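Local coordinates for glycerate dehydrogenase (Bacillus sp. 5mfcol3.1, PDB 6P2I) that reduces acyclic imino acids with NADPH, intercepting those that a partner oxidase forms in situ, and belongs to the D-isomer-specific 2-hydroxyacid dehydrogenase family, at the interface of chains A and B. Sequence-based numbering; all coordinates share one arbitrary frame. Chains: chain A/B, Glycerate dehydrogenase.

Three patches of one two-fold interface are described, each with a twin in which the chains are exchanged. The C-alpha centres of contact 1 and contact 2 lie about 27 Å apart, those of contacts 1 and 3 about 23 Å, and those of contacts 2 and 3 about 22 Å. Contact 1 is mainly apolar and joins helices 99-114 and 152-163 of both chains, with A:Phe164 and B:Phe164 just after the latter. Contacts 2 and 3 share helix 117-125, which with the loop after it meets the 254-273 stretch of the other chain, in opposite senses. An apolar centre with mixed and polar flanks probably holds a dimer typical of this family.

Contact 1: the interface of chains A and B. Residues chain A 104, 107, 160, 164; chain B 111, 160, 163-164.
Chi1 of A:Ile160 (-62°) and of B:Ile160 (-61°) sets CG2 anti to the backbone N, and from there each methyl reaches over the face of the partner's Phe164 ring. A:Ile160 CG2 lies 3.8 Å from the centroid of the B:Phe164 ring, displaced toward its rim, with CZ at 3.4 Å. B:Ile160 CG2 repeats this CH-pi contact on A:Phe164, again 3.4 Å from CZ. The two phenylalanines meet rim to rim, CE2 of A:Phe164 standing 3.3 Å from CE2 of B:Phe164. The two-fold is not exact here: chi1 of A:Phe164 is -106°, whereas B:Phe164 keeps CG anti to its carbonyl carbon. A:Ile160 CG2 also sits over the A:Phe107 ring of its own chain, which ties the contact to helix 99-114. From the same helix of chain B, B:Phe111 crosses A:Glu104 at about a right angle: CE1 lies 3.8 Å from A:Glu104 CB, and the carboxylate OE1 arrives at the ring edge. CE2 of B:Phe111 reaches A:Phe107 CB at 4.0 Å. No polar pair bridges this patch, which joins helices 99-114 and 152-163 and the Phe164 loops through mainly apolar groups and probably forms part of the dimer core.

Contact 2: the interface of chains A and B. Residues chain A 124, 127-130; chain B 254, 258, 273.
B:Tyr258 lays its ring against the 127-130 loop of chain A, and the contacts run from CB to the phenol OH. Its CB lies 3.7 Å from the carbonyl oxygen O of A:Gly127. Beyond CG, the CD1-CE1 side passes under A:Ser129, whose CB sits over the ring face, offset toward the rim, 3.5 Å from CE1. A:Ser129 OG stands between its backbone N and carbonyl carbon (chi1 59°), leaving CB to make the CH-pi contact. Along the other edge of the ring, but over the same face, CD2 lies beneath the carbonyl oxygen of A:Leu128, and CE2 is 4.0 Å from A:Cys124 SG. At the tip, the phenol OH is 2.9 Å from water 1, and the backbone N of A:His130 donates to the same water at 2.9 Å (156° at H). This water also hangs over the centre of the A:His130 ring. A:His130 N has B:Pro273 O as a further neighbour at 3.1 Å, possibly a second, bent hydrogen bond. A:Cys124 SG packs along the proline, 3.3 Å from B:Pro273 N. The A:His130 imidazole only approaches the B:Asp254 carboxylate. The patch seats the loop after helix 117-125 on the partner subunit and probably steadies the dimer's flank.

Contact 3: the interface of chains A and B. Residues chain A 118, 263-264, 266, 269-271; chain B 121, 125.
B:Arg125 and B:Asp121, one helical turn apart on helix 117-125, enter chain A as a pair and meet mainly backbone groups. The arginine bends at chi2 (-75°) and then runs extended, bringing its guanidinium flat beneath A:Leu271 CD1, which lies 3.9 Å above the plane over its centre. NH1 of B:Arg125 donates twice, to A:Ile264 O at 2.8 Å and to A:Leu266 O at 2.9 Å. The first acceptor lies in the guanidinium plane, yet the nitrogen stands above that carbonyl's own plane (56° out of it). NH2 adds a weak bond to A:Val269 O. Within chain B the aspartate grips the group side-on: B:Arg125 NE reaches B:Asp121 OD2 at 2.7 Å in a salt bridge, and B:Arg125 NH2 reaches B:Asp121 OD1 at 2.8 Å, together fixing the guanidinium's rotation. An alanine in place of B:Arg125 would probably leave the carbonyls of A:Ile264 and A:Leu266 without their donor and B:Asp121 without its countercharge, held less firmly though still bonded by A:Leu271 N. A:Ile264, in the 3-10 helix 262-265, packs CG1 4.1 Å from B:Arg125 CA, and A:Leu118 CD1 rests against the B:Asp121 carboxylate. With CG anti to the backbone N (chi1 -178°), that carboxylate points at strand 269-271. A:Leu271 N donates to B:Asp121 OD1 at 2.9 Å through the anti lone pair, while B:Arg125 NH2 takes the syn lone pair of the same oxygen.

Contact 1: the interface of chains A and B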
loop_
_atom_site.group_PDB
_atom_site.type_symbol
_atom_site.label_atom_id
_atom_site.label_comp_id
_atom_site.label_asym_id
_atom_site.label_seq_id
_atom_site.Cartn_x
_atom_site.Cartn_y
_atom_site.Cartn_z
ATOM N N GLU A 104 5.842 2.517 -6.753
ATOM C CA GLU A 104 4.868 2.745 -5.687
ATOM C C GLU A 104 3.656 1.840 -5.844
ATOM O O GLU A 104 3.094 1.370 -4.847
ATOM C CB GLU A 104 4.450 4.216 -5.647
ATOM C CG GLU A 104 5.560 5.109 -5.142
ATOM C CD GLU A 104 5.159 6.561 -4.938
ATOM O OE1 GLU A 104 3.946 6.856 -4.848
ATOM O OE2 GLU A 104 6.079 7.409 -4.870
ATOM N N PHE A 107 3.949 -1.527 -4.156
ATOM C CA PHE A 107 3.625 -1.521 -2.734
ATOM C C PHE A 107 2.138 -1.299 -2.503
ATOM O O PHE A 107 1.575 -1.883 -1.578
ATOM C CB PHE A 107 4.486 -0.484 -2.007
ATOM C CG PHE A 107 5.908 -0.922 -1.871
ATOM C CD1 PHE A 107 6.821 -0.709 -2.898
ATOM C CD2 PHE A 107 6.311 -1.614 -0.745
ATOM C CE1 PHE A 107 8.116 -1.154 -2.789
ATOM C CE2 PHE A 107 7.618 -2.064 -0.626
ATOM C CZ PHE A 107 8.520 -1.830 -1.638
ATOM N N ILE A 160 12.906 1.394 -2.329
ATOM C CA ILE A 160 11.808 1.475 -1.373
ATOM C C ILE A 160 11.859 0.296 -0.409
ATOM O O ILE A 160 11.687 0.461 0.807
ATOM C CB ILE A 160 10.458 1.540 -2.102
ATOM C CG1 ILE A 160 10.372 2.799 -2.975
ATOM C CG2 ILE A 160 9.321 1.496 -1.095
ATOM C CD1 ILE A 160 9.183 2.798 -3.878
ATOM N N PHE A 164 12.298 0.189 3.644
ATOM C CA PHE A 164 11.360 -0.554 4.484
ATOM C C PHE A 164 12.070 -1.588 5.347
ATOM O O PHE A 164 11.405 -2.265 6.143
ATOM C CB PHE A 164 10.326 -1.286 3.634
ATOM C CG PHE A 164 8.956 -0.671 3.640
ATOM C CD1 PHE A 164 8.119 -0.804 4.727
ATOM C CD2 PHE A 164 8.485 -0.002 2.514
ATOM C CE1 PHE A 164 6.859 -0.255 4.709
ATOM C CE2 PHE A 164 7.223 0.543 2.491
ATOM C CZ PHE A 164 6.405 0.417 3.592
ATOM N N PHE B 111 -2.010 4.153 0.005
ATOM C CA PHE B 111 -1.954 3.694 -1.383
ATOM C C PHE B 111 -3.327 3.258 -1.869
ATOM O O PHE B 111 -3.659 3.447 -3.050
ATOM C CB PHE B 111 -0.947 2.556 -1.514
ATOM C CG PHE B 111 0.478 3.009 -1.576
ATOM C CD1 PHE B 111 0.865 3.985 -2.490
ATOM C CD2 PHE B 111 1.437 2.471 -0.716
ATOM C CE1 PHE B 111 2.179 4.402 -2.567
ATOM C CE2 PHE B 111 2.754 2.891 -0.774
ATOM C CZ PHE B 111 3.133 3.858 -1.706
ATOM N N ILE B 160 9.256 5.137 7.696
ATOM C CA ILE B 160 8.835 4.626 6.394
ATOM C C ILE B 160 8.692 5.768 5.398
ATOM O O ILE B 160 9.000 5.613 4.211
ATOM C CB ILE B 160 7.534 3.819 6.510
ATOM C CG1 ILE B 160 7.743 2.616 7.444
ATOM C CG2 ILE B 160 7.090 3.340 5.116
ATOM C CD1 ILE B 160 6.495 1.781 7.605
ATOM N N ALA B 163 11.708 6.362 3.901
ATOM C CA ALA B 163 11.999 5.316 2.922
ATOM C C ALA B 163 11.513 5.725 1.541
ATOM O O ALA B 163 12.207 5.531 0.537
ATOM C CB ALA B 163 11.354 3.990 3.331
ATOM N N PHE B 164 10.314 6.284 1.475
ATOM C CA PHE B 164 9.769 6.773 0.222
ATOM C C PHE B 164 10.317 8.140 -0.167
ATOM O O PHE B 164 9.923 8.667 -1.214
ATOM C CB PHE B 164 8.247 6.814 0.320
ATOM C CG PHE B 164 7.600 5.471 0.161
ATOM C CD1 PHE B 164 7.329 4.968 -1.101
ATOM C CD2 PHE B 164 7.255 4.713 1.267
ATOM C CE1 PHE B 164 6.734 3.740 -1.257
ATOM C CE2 PHE B 164 6.657 3.474 1.111
ATOM C CZ PHE B 164 6.394 2.994 -0.150
#

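Contact 2: the interface of chains A and B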
loop_
_atom_site.group_PDB
_atom_site.type_symbol
_atom_site.label_atom_id
_atom_site.label_comp_id
_atom_site.label_asym_id
_atom_site.label_seq_id
_atom_site.Cartn_x
_atom_site.Cartn_y
_atom_site.Cartn_z
ATOM N N CYS A 124 -16.579 -3.297 6.631
ATOM C CA CYS A 124 -17.060 -2.058 7.233
ATOM C C CYS A 124 -18.339 -1.558 6.564
ATOM O O CYS A 124 -19.224 -1.024 7.244
ATOM C CB CYS A 124 -15.977 -0.987 7.165
ATOM S SG CYS A 124 -14.461 -1.428 8.033
ATOM N N GLY A 127 -21.317 -2.678 8.087
ATOM C CA GLY A 127 -21.551 -2.220 9.441
ATOM C C GLY A 127 -20.845 -3.010 10.519
ATOM O O GLY A 127 -21.198 -2.867 11.695
ATOM N N LEU A 128 -19.867 -3.838 10.157
ATOM C CA LEU A 128 -19.112 -4.629 11.116
ATOM C C LEU A 128 -17.830 -3.904 11.495
ATOM O O LEU A 128 -17.215 -3.210 10.680
ATOM C CB LEU A 128 -18.776 -6.007 10.541
ATOM C CG LEU A 128 -19.968 -6.808 10.021
ATOM C CD1 LEU A 128 -19.507 -8.055 9.297
ATOM C CD2 LEU A 128 -20.886 -7.167 11.175
ATOM N N SER A 129 -17.416 -4.083 12.745
ATOM C CA SER A 129 -16.271 -3.351 13.257
ATOM C C SER A 129 -15.462 -4.247 14.183
ATOM O O SER A 129 -15.967 -5.231 14.732
ATOM C CB SER A 129 -16.708 -2.073 13.986
ATOM O OG SER A 129 -17.568 -2.361 15.076
ATOM N N HIS A 130 -14.188 -3.879 14.345
ATOM C CA HIS A 130 -13.245 -4.591 15.211
ATOM C C HIS A 130 -13.207 -6.076 14.861
ATOM O O HIS A 130 -13.372 -6.955 15.714
ATOM C CB HIS A 130 -13.578 -4.358 16.684
ATOM C CG HIS A 130 -13.520 -2.915 17.076
ATOM N ND1 HIS A 130 -12.331 -2.253 17.287
ATOM C CD2 HIS A 130 -14.500 -1.998 17.253
ATOM C CE1 HIS A 130 -12.581 -0.994 17.601
ATOM N NE2 HIS A 130 -13.888 -0.813 17.584
ATOM N N ASP B 254 -11.062 3.315 11.964
ATOM C CA ASP B 254 -12.089 3.405 12.984
ATOM C C ASP B 254 -13.083 4.496 12.603
ATOM O O ASP B 254 -12.727 5.483 11.955
ATOM C CB ASP B 254 -11.479 3.702 14.355
ATOM C CG ASP B 254 -12.471 3.507 15.492
ATOM O OD1 ASP B 254 -13.056 2.403 15.581
ATOM O OD2 ASP B 254 -12.662 4.445 16.299
ATOM N N TYR B 258 -20.755 2.671 13.217
ATOM C CA TYR B 258 -20.756 2.061 11.894
ATOM C C TYR B 258 -22.146 1.921 11.298
ATOM O O TYR B 258 -22.347 2.266 10.127
ATOM C CB TYR B 258 -20.062 0.694 11.951
ATOM C CG TYR B 258 -18.561 0.818 11.958
ATOM C CD1 TYR B 258 -17.885 1.174 13.120
ATOM C CD2 TYR B 258 -17.820 0.613 10.801
ATOM C CE1 TYR B 258 -16.511 1.305 13.131
ATOM C CE2 TYR B 258 -16.445 0.738 10.800
ATOM C CZ TYR B 258 -15.796 1.088 11.971
ATOM O OH TYR B 258 -14.428 1.218 11.977
ATOM N N PRO B 273 -11.633 -2.521 9.447
ATOM C CA PRO B 273 -12.389 -2.695 10.696
ATOM C C PRO B 273 -11.477 -2.838 11.917
ATOM O O PRO B 273 -11.539 -3.830 12.652
ATOM C CB PRO B 273 -13.187 -3.972 10.422
ATOM C CG PRO B 273 -12.243 -4.791 9.581
ATOM C CD PRO B 273 -11.496 -3.797 8.708
HETATM O O HOH W 1 -13.637 -1.162 13.468
#

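Contact 3: the interface of chains A and B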
loop_
_atom_site.group_PDB
_atom_site.type_symbol
_atom_site.label_atom_id
_atom_site.label_comp_id
_atom_site.label_asym_id
_atom_site.label_seq_id
_atom_site.Cartn_x
_atom_site.Cartn_y
_atom_site.Cartn_z
ATOM N N LEU A 118 -9.767 -5.158 0.005
ATOM C CA LEU A 118 -11.084 -5.334 -0.600
ATOM C C LEU A 118 -12.083 -5.898 0.407
ATOM O O LEU A 118 -13.198 -5.377 0.557
ATOM C CB LEU A 118 -10.979 -6.243 -1.825
ATOM C CG LEU A 118 -10.076 -5.718 -2.943
ATOM C CD1 LEU A 118 -9.992 -6.740 -4.067
ATOM C CD2 LEU A 118 -10.607 -4.387 -3.458
ATOM N N ILE A 263 -9.551 -15.927 -13.266
ATOM C CA ILE A 263 -8.876 -15.193 -12.196
ATOM C C ILE A 263 -9.769 -14.086 -11.647
ATOM O O ILE A 263 -9.682 -13.739 -10.459
ATOM C CB ILE A 263 -7.527 -14.654 -12.712
ATOM C CG1 ILE A 263 -6.566 -15.820 -12.955
ATOM C CG2 ILE A 263 -6.926 -13.626 -11.747
ATOM C CD1 ILE A 263 -5.223 -15.403 -13.477
ATOM N N ILE A 264 -10.666 -13.545 -12.478
ATOM C CA ILE A 264 -11.604 -12.514 -12.031
ATOM C C ILE A 264 -12.521 -13.019 -10.920
ATOM O O ILE A 264 -13.074 -12.214 -10.159
ATOM C CB ILE A 264 -12.404 -11.978 -13.248
ATOM C CG1 ILE A 264 -11.726 -10.736 -13.815
ATOM C CG2 ILE A 264 -13.852 -11.670 -12.911
ATOM C CD1 ILE A 264 -10.385 -11.006 -14.374
ATOM N N LEU A 266 -11.497 -14.878 -8.312
ATOM C CA LEU A 266 -10.718 -15.194 -7.120
ATOM C C LEU A 266 -10.818 -14.094 -6.071
ATOM O O LEU A 266 -10.771 -12.902 -6.389
ATOM C CB LEU A 266 -9.249 -15.398 -7.478
ATOM C CG LEU A 266 -8.884 -16.554 -8.401
ATOM C CD1 LEU A 266 -7.435 -16.396 -8.850
ATOM C CD2 LEU A 266 -9.092 -17.870 -7.691
ATOM N N VAL A 269 -6.938 -12.185 -5.161
ATOM C CA VAL A 269 -6.198 -11.345 -6.091
ATOM C C VAL A 269 -6.712 -9.920 -5.956
ATOM O O VAL A 269 -7.875 -9.682 -5.612
ATOM C CB VAL A 269 -6.309 -11.823 -7.561
ATOM C CG1 VAL A 269 -5.796 -13.250 -7.693
ATOM C CG2 VAL A 269 -7.743 -11.705 -8.062
ATOM N N VAL A 270 -5.821 -8.975 -6.207
ATOM C CA VAL A 270 -6.161 -7.573 -6.373
ATOM C C VAL A 270 -5.754 -7.193 -7.789
ATOM O O VAL A 270 -4.606 -7.421 -8.186
ATOM C CB VAL A 270 -5.451 -6.694 -5.327
ATOM C CG1 VAL A 270 -5.712 -5.219 -5.569
ATOM C CG2 VAL A 270 -5.902 -7.107 -3.918
ATOM N N LEU A 271 -6.698 -6.656 -8.553
ATOM C CA LEU A 271 -6.485 -6.356 -9.964
ATOM C C LEU A 271 -6.521 -4.856 -10.200
ATOM O O LEU A 271 -7.381 -4.159 -9.657
ATOM C CB LEU A 271 -7.563 -7.027 -10.811
ATOM C CG LEU A 271 -7.687 -8.527 -10.594
ATOM C CD1 LEU A 271 -8.893 -9.062 -11.342
ATOM C CD2 LEU A 271 -6.404 -9.226 -11.044
ATOM N N ASP B 121 -9.990 -2.339 -8.926
ATOM C CA ASP B 121 -10.279 -3.763 -8.937
ATOM C C ASP B 121 -11.652 -4.033 -9.532
ATOM O O ASP B 121 -11.817 -4.948 -10.345
ATOM C CB ASP B 121 -10.167 -4.322 -7.519
ATOM C CG ASP B 121 -10.415 -5.800 -7.477
ATOM O OD1 ASP B 121 -9.431 -6.559 -7.570
ATOM O OD2 ASP B 121 -11.600 -6.197 -7.379
ATOM N N ARG B 125 -12.847 -6.486 -12.667
ATOM C CA ARG B 125 -13.856 -7.534 -12.541
ATOM C C ARG B 125 -14.956 -7.368 -13.575
ATOM O O ARG B 125 -15.616 -8.345 -13.950
ATOM C CB ARG B 125 -14.483 -7.543 -11.143
ATOM C CG ARG B 125 -13.536 -7.467 -9.984
ATOM C CD ARG B 125 -12.803 -8.763 -9.737
ATOM N NE ARG B 125 -11.796 -8.561 -8.700
ATOM C CZ ARG B 125 -11.158 -9.530 -8.053
ATOM N NH1 ARG B 125 -11.418 -10.803 -8.318
ATOM N NH2 ARG B 125 -10.255 -9.213 -7.135
#